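Local coordinates for phosphocarrier protein (Mycoplasma capricolum, PDB 1PCH) that relays phosphoryl groups, through a phosphohistidine intermediate, within the phosphoenolpyruvate-dependent sugar phosphotransferase system, as its general, non-sugar-specific carrier, at residues R16-L21 with N48-A53; A22-K27 with I73-Q78; S30-I35 with N42-M47; T58-Q63 with Q78-T83; I62-D65 with Q71-Q74. All coordinates share one frame; numbering follows the deposited sequence. Where two conformers were deposited one is given.

Interaction 1 of 5, residues R16-L21 with N48-A53; sequences RPASVL and NVMAMA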
# COMPACT_ATOMS: atom_id res chain seq x y z
N ARG A 16 9.82 4.32 5.87
CA ARG A 16 8.89 4.51 7.00
C ARG A 16 7.51 4.03 6.67
O ARG A 16 6.88 3.19 7.34
CB ARG A 16 8.92 5.97 7.40
CG ARG A 16 8.51 6.24 8.85
CD ARG A 16 8.35 7.74 9.09
N PRO A 17 6.94 4.62 5.58
CA PRO A 17 5.60 4.18 5.19
C PRO A 17 5.54 2.78 4.75
O PRO A 17 4.58 2.02 5.08
CB PRO A 17 5.17 5.18 4.12
CG PRO A 17 6.49 5.65 3.55
CD PRO A 17 7.37 5.79 4.77
N ALA A 18 6.53 2.25 4.01
CA ALA A 18 6.50 0.88 3.60
C ALA A 18 6.48 -0.05 4.83
O ALA A 18 5.78 -1.04 4.81
CB ALA A 18 7.70 0.53 2.73
N SER A 19 7.29 0.30 5.82
CA SER A 19 7.40 -0.56 7.00
C SER A 19 6.08 -0.62 7.74
O SER A 19 5.69 -1.70 8.17
CB SER A 19 8.52 -0.08 7.91
OG SER A 19 8.21 1.07 8.62
N VAL A 20 5.45 0.53 7.92
CA VAL A 20 4.17 0.67 8.58
C VAL A 20 3.07 -0.06 7.84
O VAL A 20 2.21 -0.75 8.36
CB VAL A 20 3.78 2.13 8.85
CG1 VAL A 20 2.43 2.17 9.52
CG2 VAL A 20 4.84 2.78 9.72
N LEU A 21 3.10 0.10 6.50
CA LEU A 21 2.12 -0.61 5.68
C LEU A 21 2.32 -2.11 5.72
O LEU A 21 1.33 -2.81 5.84
CB LEU A 21 2.20 -0.14 4.24
CG LEU A 21 1.61 1.30 4.06
CD1 LEU A 21 2.17 1.76 2.68
CD2 LEU A 21 0.09 1.18 3.98
N ASN A 48 9.51 -6.22 -1.07
CA ASN A 48 8.76 -6.17 -2.29
C ASN A 48 8.29 -4.73 -2.60
O ASN A 48 8.40 -4.26 -3.71
CB ASN A 48 7.45 -6.97 -2.15
CG ASN A 48 7.48 -8.36 -2.65
OD1 ASN A 48 6.46 -8.83 -3.20
ND2 ASN A 48 8.59 -9.06 -2.48
N VAL A 49 7.79 -4.10 -1.57
CA VAL A 49 7.26 -2.74 -1.70
C VAL A 49 8.36 -1.75 -1.96
O VAL A 49 8.26 -0.88 -2.85
CB VAL A 49 6.39 -2.39 -0.50
CG1 VAL A 49 6.19 -0.94 -0.30
CG2 VAL A 49 5.16 -3.26 -0.46
N MET A 50 9.49 -1.87 -1.29
CA MET A 50 10.61 -0.99 -1.57
C MET A 50 11.19 -1.19 -2.97
O MET A 50 11.61 -0.22 -3.59
CB MET A 50 11.66 -1.18 -0.49
CG MET A 50 11.13 -0.79 0.89
SD MET A 50 10.93 0.94 1.11
CE MET A 50 12.50 1.43 1.79
N ALA A 51 11.25 -2.41 -3.43
CA ALA A 51 11.80 -2.81 -4.72
C ALA A 51 10.99 -2.20 -5.86
O ALA A 51 11.47 -2.11 -6.98
CB ALA A 51 11.88 -4.31 -4.86
N MET A 52 9.74 -1.89 -5.55
CA MET A 52 8.85 -1.27 -6.52
C MET A 52 9.27 0.17 -6.79
O MET A 52 8.97 0.69 -7.85
CB MET A 52 7.40 -1.33 -6.01
CG MET A 52 6.88 -2.76 -6.12
SD MET A 52 5.23 -2.99 -5.66
CE MET A 52 4.31 -2.41 -7.09
N ALA A 53 9.96 0.74 -5.81
CA ALA A 53 10.51 2.07 -5.89
C ALA A 53 9.45 3.06 -6.37
O ALA A 53 9.58 3.70 -7.40
CB ALA A 53 11.64 2.04 -6.96
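With CG1 set opposite the backbone N (chi1 160°), V49 lays that methyl against the CB of A18, at a CG1–CB distance of 3.7 Å. M50 reaches the same methyl by another route: its CB points to one side of the facing helix, but bends at chi2 (-72°) and chi3 bring the thioether round until SD stands 3.6 Å from A18 CB. This is a helix-to-helix contact of the HPr fold, an open-faced sandwich in which helices cover one face of an antiparallel sheet, and it sets helix 15-25 beside the short helix 46-52. One alanine methyl thus receives a branched and a linear side chain; the M50 half is the less certain, because that residue was deposited in two conformers. L13 also packs on both A18 and V49, closing the apolar cluster from the loop. The side chain of M50 comes within about 5 Å of that of H14, the active-site residue that becomes phosphorylated, so the contact borders the catalytic region. On helix 15-25 itself, S19 OG donates to R16 O at 2.8 Å, tilted from the carbonyl plane and on the same face as V20 N.

Interaction 2 of 5, residues A22-K27 with I73-Q78; sequences AKEASK and IQAIKQ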
# COMPACT_ATOMS: atom_id res chain seq x y z
N ALA A 22 3.55 -2.58 5.61
CA ALA A 22 3.82 -4.03 5.63
C ALA A 22 3.32 -4.63 6.93
O ALA A 22 2.72 -5.70 6.95
CB ALA A 22 5.29 -4.26 5.45
N LYS A 23 3.55 -3.89 8.03
CA LYS A 23 3.11 -4.36 9.34
C LYS A 23 1.60 -4.49 9.38
O LYS A 23 0.99 -5.41 9.90
CB LYS A 23 3.54 -3.30 10.40
CG LYS A 23 2.79 -3.51 11.73
CD LYS A 23 3.26 -2.54 12.78
CE LYS A 23 2.66 -2.78 14.15
NZ LYS A 23 2.75 -1.56 15.01
N GLU A 24 0.96 -3.42 8.91
CA GLU A 24 -0.50 -3.38 8.92
C GLU A 24 -1.10 -4.42 8.03
O GLU A 24 -2.01 -5.17 8.42
CB GLU A 24 -1.03 -1.99 8.58
CG GLU A 24 -2.56 -1.97 8.75
CD GLU A 24 -2.90 -1.69 10.21
OE1 GLU A 24 -1.95 -1.40 10.99
OE2 GLU A 24 -4.09 -1.69 10.51
N ALA A 25 -0.57 -4.52 6.80
CA ALA A 25 -1.10 -5.55 5.90
C ALA A 25 -0.96 -6.95 6.45
O ALA A 25 -1.80 -7.80 6.23
CB ALA A 25 -0.35 -5.44 4.56
N SER A 26 0.14 -7.21 7.19
CA SER A 26 0.46 -8.54 7.68
C SER A 26 -0.51 -9.11 8.68
O SER A 26 -0.49 -10.29 9.02
CB SER A 26 1.87 -8.54 8.33
OG SER A 26 2.80 -8.37 7.26
N LYS A 27 -1.40 -8.26 9.16
CA LYS A 27 -2.39 -8.64 10.13
C LYS A 27 -3.56 -9.37 9.54
O LYS A 27 -4.35 -9.97 10.28
CB LYS A 27 -2.95 -7.29 10.74
CG LYS A 27 -1.79 -6.41 11.25
CD LYS A 27 -2.40 -5.09 11.74
CE LYS A 27 -1.59 -4.49 12.89
NZ LYS A 27 -2.41 -3.31 13.47
N ILE A 73 -8.79 -3.22 3.31
CA ILE A 73 -8.67 -2.05 2.41
C ILE A 73 -8.79 -0.76 3.17
O ILE A 73 -8.01 0.20 3.01
CB ILE A 73 -9.74 -2.18 1.32
CG1 ILE A 73 -9.23 -3.02 0.12
CG2 ILE A 73 -10.27 -0.87 0.83
CD1 ILE A 73 -8.04 -2.40 -0.53
N GLN A 74 -9.74 -0.69 4.12
CA GLN A 74 -9.90 0.52 4.92
C GLN A 74 -8.71 0.78 5.82
O GLN A 74 -8.27 1.93 5.96
CB GLN A 74 -11.21 0.50 5.71
CG GLN A 74 -12.45 0.35 4.89
CD GLN A 74 -12.66 1.41 3.82
OE1 GLN A 74 -12.11 2.51 3.91
NE2 GLN A 74 -13.52 1.10 2.86
N ALA A 75 -8.21 -0.32 6.41
CA ALA A 75 -7.08 -0.25 7.30
C ALA A 75 -5.87 0.31 6.54
O ALA A 75 -5.24 1.24 7.01
CB ALA A 75 -6.78 -1.56 7.96
N ILE A 76 -5.64 -0.25 5.35
CA ILE A 76 -4.53 0.20 4.51
C ILE A 76 -4.72 1.64 4.03
O ILE A 76 -3.81 2.45 4.08
CB ILE A 76 -4.30 -0.76 3.35
CG1 ILE A 76 -3.87 -2.16 3.76
CG2 ILE A 76 -3.31 -0.14 2.34
CD1 ILE A 76 -2.72 -2.22 4.71
N LYS A 77 -5.92 1.99 3.61
CA LYS A 77 -6.17 3.36 3.17
C LYS A 77 -5.91 4.31 4.31
O LYS A 77 -5.18 5.31 4.23
CB LYS A 77 -7.60 3.44 2.62
CG LYS A 77 -8.05 4.79 2.14
CD LYS A 77 -9.55 4.78 1.81
CE LYS A 77 -10.12 6.18 2.06
NZ LYS A 77 -11.57 6.23 1.65
N GLN A 78 -6.47 3.99 5.48
CA GLN A 78 -6.24 4.90 6.63
C GLN A 78 -4.78 5.04 6.96
O GLN A 78 -4.28 6.11 7.29
CB GLN A 78 -7.00 4.40 7.86
CG GLN A 78 -6.81 5.39 9.04
CD GLN A 78 -7.44 6.74 8.69
OE1 GLN A 78 -8.55 6.76 8.14
NE2 GLN A 78 -6.68 7.81 8.92
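The carboxylate of E24, on helix 15-25, turns one oxygen to A75 of helix 69-82, and its two oxygens serve different neighbours. OE2 meets the methyl of A75 in plain van der Waals contact, OE2 to CB 3.7 Å. To the other oxygen comes the ammonium group of K27, whose NZ forms a salt bridge with E24 OE1 at 3.2 Å, from above the carboxylate plane (52° out of it). The lysine probably offsets the acid's charge and helps to hold the carboxylate's rotation, though the glutamate as a whole stays partly exposed. Its chain gets there by a bend at chi2 (85°), after a first torsion that carries CG away from the backbone N.

Deeper in, I76 takes over. The I76 and E24 side chains run past each other in opposite directions, and CD1 of I76 settles against the backbone of A25, 3.8 Å from A25 N, as well as against the methyl, 4.0 Å from A25 CB. Here the end of helix 15-25 meets the middle of helix 69-82, the two longer helices of the HPr open-faced sandwich, which lie side by side on the sheet; F3 of strand 2-6 packs on I76. Near the end of helix 15-25, A22 O accepts both S26 N and S26 OG (2.7 Å from OG), one from each face of its carbonyl plane.

Interaction 3 of 5, residues S30-I35 with N42-M47; sequences SNITII and NLKSIM. With SO4 (sulfate ion), chain B.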
# COMPACT_ATOMS: atom_id res chain seq x y z
N SER A 30 -6.30 -11.78 4.15
CA SER A 30 -6.42 -11.52 2.74
C SER A 30 -5.02 -11.38 2.08
O SER A 30 -4.10 -10.93 2.70
CB SER A 30 -7.05 -10.11 2.51
OG SER A 30 -8.44 -10.16 2.84
N ASN A 31 -5.06 -11.62 0.80
CA ASN A 31 -3.90 -11.36 -0.08
C ASN A 31 -4.01 -9.87 -0.43
O ASN A 31 -5.00 -9.39 -0.93
CB ASN A 31 -4.00 -12.21 -1.32
CG ASN A 31 -3.96 -13.69 -0.92
OD1 ASN A 31 -2.95 -14.10 -0.35
ND2 ASN A 31 -5.03 -14.42 -1.19
N ILE A 32 -2.95 -9.13 -0.12
CA ILE A 32 -2.95 -7.71 -0.35
C ILE A 32 -1.79 -7.31 -1.26
O ILE A 32 -0.62 -7.38 -0.98
CB ILE A 32 -2.94 -6.91 0.94
CG1 ILE A 32 -4.06 -7.31 1.90
CG2 ILE A 32 -3.02 -5.42 0.62
CD1 ILE A 32 -3.81 -6.80 3.32
N THR A 33 -2.24 -6.95 -2.49
CA THR A 33 -1.28 -6.60 -3.52
C THR A 33 -1.31 -5.11 -3.79
O THR A 33 -2.32 -4.41 -3.68
CB THR A 33 -1.61 -7.41 -4.79
OG1 THR A 33 -1.59 -8.79 -4.40
CG2 THR A 33 -0.54 -7.20 -5.85
N ILE A 34 -0.15 -4.61 -4.13
CA ILE A 34 0.03 -3.20 -4.49
C ILE A 34 0.52 -3.22 -5.95
O ILE A 34 1.33 -4.06 -6.32
CB ILE A 34 0.96 -2.46 -3.60
CG1 ILE A 34 1.18 -0.98 -4.02
CG2 ILE A 34 2.30 -3.16 -3.45
CD1 ILE A 34 1.87 -0.20 -2.90
N ILE A 35 -0.15 -2.42 -6.76
CA ILE A 35 0.12 -2.33 -8.19
C ILE A 35 0.52 -0.87 -8.50
O ILE A 35 -0.11 0.05 -7.97
CB ILE A 35 -1.20 -2.61 -8.98
CG1 ILE A 35 -1.75 -4.01 -8.71
CG2 ILE A 35 -1.02 -2.33 -10.44
CD1 ILE A 35 -3.22 -4.18 -9.00
N ASN A 42 3.56 -7.71 -3.13
CA ASN A 42 2.84 -8.15 -1.92
C ASN A 42 3.11 -7.06 -0.87
O ASN A 42 4.25 -6.78 -0.51
CB ASN A 42 3.28 -9.53 -1.53
CG ASN A 42 2.72 -10.03 -0.23
OD1 ASN A 42 1.99 -9.34 0.46
ND2 ASN A 42 3.08 -11.25 0.14
N LEU A 43 2.02 -6.44 -0.42
CA LEU A 43 2.10 -5.32 0.48
C LEU A 43 2.60 -5.71 1.86
O LEU A 43 3.02 -4.87 2.66
CB LEU A 43 0.82 -4.54 0.49
CG LEU A 43 0.78 -3.18 1.15
CD1 LEU A 43 1.68 -2.15 0.61
CD2 LEU A 43 -0.62 -2.73 1.46
N LYS A 44 2.55 -7.03 2.10
CA LYS A 44 3.00 -7.56 3.37
C LYS A 44 4.51 -7.64 3.44
O LYS A 44 5.09 -7.83 4.51
CB LYS A 44 2.38 -8.95 3.63
CG LYS A 44 0.88 -8.92 3.74
CD LYS A 44 0.28 -10.31 3.82
CE LYS A 44 -1.21 -10.22 4.16
NZ LYS A 44 -1.79 -11.60 4.27
N SER A 45 5.16 -7.53 2.29
CA SER A 45 6.61 -7.60 2.22
C SER A 45 7.23 -6.21 2.04
O SER A 45 7.07 -5.58 0.99
CB SER A 45 7.04 -8.47 1.04
OG SER A 45 8.40 -8.29 0.72
N ILE A 46 8.01 -5.78 3.03
CA ILE A 46 8.65 -4.48 2.92
C ILE A 46 9.64 -4.46 1.76
O ILE A 46 9.81 -3.48 1.08
CB ILE A 46 9.37 -4.04 4.20
CG1 ILE A 46 10.12 -2.69 3.97
CG2 ILE A 46 10.40 -5.07 4.65
CD1 ILE A 46 10.24 -1.92 5.27
N MET A 47 10.36 -5.59 1.59
CA MET A 47 11.28 -5.66 0.48
C MET A 47 10.61 -5.53 -0.85
O MET A 47 11.05 -4.72 -1.73
CB MET A 47 12.10 -6.96 0.55
CG MET A 47 12.84 -7.23 -0.74
SD MET A 47 13.87 -8.70 -0.76
CE MET A 47 14.97 -8.32 -2.13
S SO4 B . 9.74 -8.85 4.43
O1 SO4 B . 10.67 -9.35 5.52
O2 SO4 B . 8.82 -7.82 5.04
O3 SO4 B . 10.52 -8.31 3.31
O4 SO4 B . 8.90 -10.02 3.99
O HOH W 1 -0.51 -10.48 0.54
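Hydrogen bonds from L43 and K44 fasten the turn after strand 39-42 to strand 31-36 in the four-stranded antiparallel sheet of the HPr fold. T33 and N42 form a non-hydrogen-bonded antiparallel pair, and just beyond it L43 N donates an almost straight bond to I32 O (2.9 Å, 171°). The extended side chain of K44 runs back along the strand to give NZ to S30 O at 2.9 Å, from above the carbonyl plane; F28 O accepts from the same ammonium group, so the lysine grips two main-chain oxygens.

The amide of N42 organises the turn. Its OD1 accepts from K44 N (2.9 Å), an Asx turn inside a type I turn spanning N42 to S45, and also from a water that bridges to I32 N.

Apolar contacts fill the inner side. L43 splits its methyls between two isoleucines: CD2 rests 3.7 Å from I32 CG2, whereas CD1 lies 4.0 Å from I34 CD1, the two side chains crossing at about a right angle. A25, I62 and V49 enclose the leucine further.

Anion binding marks the far end. S45, the N-cap of helix 46-52 through a bond between its OG and N48 N, is the predicted site of regulatory phosphorylation. It is unmodified here, but a sulfate, probably from the crystallisation liquor, sits beside it. The bond from S45 OG to sulfate O3 is weak; the helix's first amides hold the anion more firmly, with I46 N 3.0 Å from sulfate O2 and M47 N 3.2 Å from sulfate O3.

Interaction 4 of 5, residues T58-Q63 with Q78-T83; sequences TEITIQ and QTMIDT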
# COMPACT_ATOMS: atom_id res chain seq x y z
N THR A 58 2.95 8.79 -8.56
CA THR A 58 2.55 7.50 -9.06
C THR A 58 1.16 7.14 -8.55
O THR A 58 0.84 7.35 -7.40
CB THR A 58 3.54 6.39 -8.64
OG1 THR A 58 4.85 6.76 -9.11
CG2 THR A 58 3.21 5.06 -9.26
N GLU A 59 0.35 6.62 -9.44
CA GLU A 59 -0.97 6.16 -9.07
C GLU A 59 -0.82 4.64 -8.76
O GLU A 59 -0.37 3.86 -9.56
CB GLU A 59 -1.99 6.28 -10.20
CG GLU A 59 -3.40 5.93 -9.70
CD GLU A 59 -4.44 6.09 -10.82
OE1 GLU A 59 -4.46 5.23 -11.71
OE2 GLU A 59 -5.21 7.08 -10.76
N ILE A 60 -1.21 4.36 -7.52
CA ILE A 60 -1.12 2.97 -7.09
C ILE A 60 -2.55 2.45 -6.88
O ILE A 60 -3.48 3.20 -6.66
CB ILE A 60 -0.34 2.86 -5.80
CG1 ILE A 60 -0.97 3.65 -4.62
CG2 ILE A 60 1.10 3.28 -6.02
CD1 ILE A 60 -0.99 2.91 -3.32
N THR A 61 -2.61 1.12 -6.92
CA THR A 61 -3.85 0.43 -6.68
C THR A 61 -3.56 -0.66 -5.65
O THR A 61 -2.52 -1.29 -5.75
CB THR A 61 -4.37 -0.24 -7.97
OG1 THR A 61 -4.68 0.84 -8.90
CG2 THR A 61 -5.71 -0.89 -7.65
N ILE A 62 -4.40 -0.71 -4.65
CA ILE A 62 -4.29 -1.73 -3.63
C ILE A 62 -5.52 -2.67 -3.79
O ILE A 62 -6.66 -2.20 -3.89
CB ILE A 62 -4.26 -1.20 -2.21
CG1 ILE A 62 -3.16 -0.20 -1.94
CG2 ILE A 62 -4.22 -2.35 -1.21
CD1 ILE A 62 -1.78 -0.77 -1.97
N GLN A 63 -5.23 -3.94 -3.92
CA GLN A 63 -6.22 -4.96 -4.12
C GLN A 63 -6.14 -5.96 -2.93
O GLN A 63 -5.05 -6.43 -2.69
CB GLN A 63 -5.99 -5.76 -5.40
CG GLN A 63 -7.08 -6.77 -5.73
CD GLN A 63 -7.74 -6.45 -7.08
OE1 GLN A 63 -8.83 -5.91 -7.11
NE2 GLN A 63 -7.05 -6.77 -8.17
N GLN A 78 -6.47 3.99 5.48
CA GLN A 78 -6.24 4.90 6.63
C GLN A 78 -4.78 5.04 6.96
O GLN A 78 -4.28 6.11 7.29
CB GLN A 78 -7.00 4.40 7.86
CG GLN A 78 -6.81 5.39 9.04
CD GLN A 78 -7.44 6.74 8.69
OE1 GLN A 78 -8.55 6.76 8.14
NE2 GLN A 78 -6.68 7.81 8.92
N THR A 79 -4.07 3.90 6.91
CA THR A 79 -2.65 3.91 7.17
C THR A 79 -1.90 4.84 6.22
O THR A 79 -1.00 5.57 6.65
CB THR A 79 -2.03 2.50 7.12
OG1 THR A 79 -2.64 1.75 8.20
CG2 THR A 79 -0.53 2.58 7.50
N MET A 80 -2.27 4.80 4.95
CA MET A 80 -1.60 5.67 3.98
C MET A 80 -1.85 7.15 4.27
O MET A 80 -0.98 7.98 4.09
CB MET A 80 -2.06 5.35 2.55
CG MET A 80 -1.50 3.97 2.17
SD MET A 80 -1.93 3.57 0.46
CE MET A 80 -0.93 2.07 0.28
N ILE A 81 -3.08 7.40 4.70
CA ILE A 81 -3.45 8.77 5.02
C ILE A 81 -2.68 9.22 6.25
O ILE A 81 -2.10 10.29 6.30
CB ILE A 81 -4.96 8.87 5.28
CG1 ILE A 81 -5.76 8.84 3.98
CG2 ILE A 81 -5.28 10.12 6.10
CD1 ILE A 81 -7.14 8.32 4.04
N ASP A 82 -2.70 8.32 7.24
CA ASP A 82 -2.03 8.63 8.49
C ASP A 82 -0.54 8.85 8.28
O ASP A 82 0.12 9.56 9.02
CB ASP A 82 -2.21 7.48 9.49
CG ASP A 82 -3.57 7.47 10.16
OD1 ASP A 82 -4.39 8.36 9.89
OD2 ASP A 82 -3.85 6.44 10.84
N THR A 83 0.05 8.11 7.32
CA THR A 83 1.51 8.28 7.18
C THR A 83 1.77 9.43 6.19
O THR A 83 2.89 9.76 5.85
CB THR A 83 2.19 7.00 6.79
OG1 THR A 83 1.62 6.43 5.61
CG2 THR A 83 2.16 5.96 7.89
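M80 CE touches two isoleucines at once, lying 3.7 Å from I60 CD1 and likewise 3.7 Å from I62 CD1. Both pairs meet tip to tip, methyl against methyl, and the sulfur follows closely behind, with M80 SD 4.0 Å from I60 CD1. The backbones here are far apart, 11.0 Å between the CA atoms of I62 and M80, and a long unbranched chain is what spans the distance: beyond CG the methionine is fully extended (chi2 -177°, chi3 172°). I60 helps from the other side. Its CG1 occupies the position between backbone N and carbonyl carbon (chi1 60°), which directs CD1 away from the strand and toward M80.

Strand 59-65 is an inner strand of the sheet and helix 69-82 lies across its covered face, so in this open-faced sandwich the contact bridges the two layers near the centre of the molecule. In the next shell, L21 of helix 15-25 and I86 of the C-terminal tail pack on M80, while I32, I34 and F3 pack on I62. Further out, at the end of the helix, T83 OG1 adds a bond to T79 O (2.9 Å), meeting it from the face opposite T83 N.

Interaction 5 of 5, residues I62-D65 with Q71-Q74; sequences IQAD and QAIQ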
# COMPACT_ATOMS: atom_id res chain seq x y z
N ILE A 62 -4.40 -0.71 -4.65
CA ILE A 62 -4.29 -1.73 -3.63
C ILE A 62 -5.52 -2.67 -3.79
O ILE A 62 -6.66 -2.20 -3.89
CB ILE A 62 -4.26 -1.20 -2.21
CG1 ILE A 62 -3.16 -0.20 -1.94
CG2 ILE A 62 -4.22 -2.35 -1.21
CD1 ILE A 62 -1.78 -0.77 -1.97
N GLN A 63 -5.23 -3.94 -3.92
CA GLN A 63 -6.22 -4.96 -4.12
C GLN A 63 -6.14 -5.96 -2.93
O GLN A 63 -5.05 -6.43 -2.69
CB GLN A 63 -5.99 -5.76 -5.40
CG GLN A 63 -7.08 -6.77 -5.73
CD GLN A 63 -7.74 -6.45 -7.08
OE1 GLN A 63 -8.83 -5.91 -7.11
NE2 GLN A 63 -7.05 -6.77 -8.17
N ALA A 64 -7.26 -6.16 -2.29
CA ALA A 64 -7.27 -7.12 -1.16
C ALA A 64 -8.25 -8.24 -1.57
O ALA A 64 -9.34 -7.95 -2.05
CB ALA A 64 -7.71 -6.43 0.09
N ASP A 65 -7.83 -9.47 -1.41
CA ASP A 65 -8.70 -10.60 -1.75
C ASP A 65 -8.67 -11.57 -0.58
O ASP A 65 -7.64 -12.03 -0.08
CB ASP A 65 -8.37 -11.22 -3.07
CG ASP A 65 -8.26 -10.18 -4.19
OD1 ASP A 65 -9.29 -9.53 -4.50
OD2 ASP A 65 -7.14 -9.99 -4.73
N GLN A 71 -12.12 -5.02 5.51
CA GLN A 71 -11.50 -4.29 6.62
C GLN A 71 -10.07 -3.86 6.20
O GLN A 71 -9.66 -2.77 6.44
CB GLN A 71 -11.42 -5.15 7.87
CG GLN A 71 -12.68 -5.63 8.47
CD GLN A 71 -12.48 -6.56 9.67
OE1 GLN A 71 -11.64 -7.46 9.66
NE2 GLN A 71 -13.26 -6.34 10.71
N ALA A 72 -9.40 -4.81 5.57
CA ALA A 72 -8.03 -4.64 5.13
C ALA A 72 -7.90 -3.39 4.27
O ALA A 72 -6.97 -2.61 4.45
CB ALA A 72 -7.53 -5.85 4.38
N ILE A 73 -8.79 -3.22 3.31
CA ILE A 73 -8.67 -2.05 2.41
C ILE A 73 -8.79 -0.76 3.17
O ILE A 73 -8.01 0.20 3.01
CB ILE A 73 -9.74 -2.18 1.32
CG1 ILE A 73 -9.23 -3.02 0.12
CG2 ILE A 73 -10.27 -0.87 0.83
CD1 ILE A 73 -8.04 -2.40 -0.53
N GLN A 74 -9.74 -0.69 4.12
CA GLN A 74 -9.90 0.52 4.92
C GLN A 74 -8.71 0.78 5.82
O GLN A 74 -8.27 1.93 5.96
CB GLN A 74 -11.21 0.50 5.71
CG GLN A 74 -12.45 0.35 4.89
CD GLN A 74 -12.66 1.41 3.82
OE1 GLN A 74 -12.11 2.51 3.91
NE2 GLN A 74 -13.52 1.10 2.86
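I73 reaches from helix 69-82 over strand 59-65, and the carbons of its longer branch meet the strand in turn. The bond to CB runs alongside the strand, not at it, and the strand is met only further along. CG1 makes the first real contact, 3.7 Å from the methyl of A64. A bend at chi2 (-61°) then swings CD1 along the strand toward I62, where it comes 3.6 Å from the carbonyl oxygen I62 O and 3.9 Å from I62 CG2. The tip therefore touches backbone and side chain of the same residue, while staying 4.1 Å from A64 CB. It is the CG2 branch of I62 that meets I73, while the CG1–CD1 branch goes to M80 further along helix 69-82; the two isoleucines slide past each other in opposite directions.

One residue earlier on the helix, A72 adds its methyl, CB 4.3 Å from A64 CB. Two alanines facing each other allow strand and helix to draw close, to 6.4 Å between the CA atoms of A64 and I73. This is the beginning of the last helix, which follows strand 59-65 after a brief connection and folds back over the sheet, making the closing beta-alpha unit of the HPr open-faced sandwich. F3 of strand 2-6 and A1 also pack on I73, and I32 of strand 31-36 reaches A72.

Every touching residue is buried, and every contact is van der Waals in kind, even the one at the carbonyl oxygen. The cohesion thus comes from the fit of aliphatic shapes and the exclusion of water, not from directional polar bonds.

In the fold
From the N terminus, helix 15-25 opens two loops: interaction 1 closes one on helix 46-52, and interaction 2, starting later, closes the other on helix 69-82, so the two cross. Interaction 3, joining strand 31-36 to the turn before helix 46-52, nests inside both. Interactions 4 and 5 open only after interaction 1 has closed; both start on strand 59-65 and end on helix 69-82, and interaction 4 crosses interaction 2, whereas interactions 5 and 2 share I73 and Q74 at their helix ends. Backbone pairing between strands 31-36 and 59-65 connects interaction 3 to interactions 4 and 5. Together the five bind three helices to one another and to the sheet.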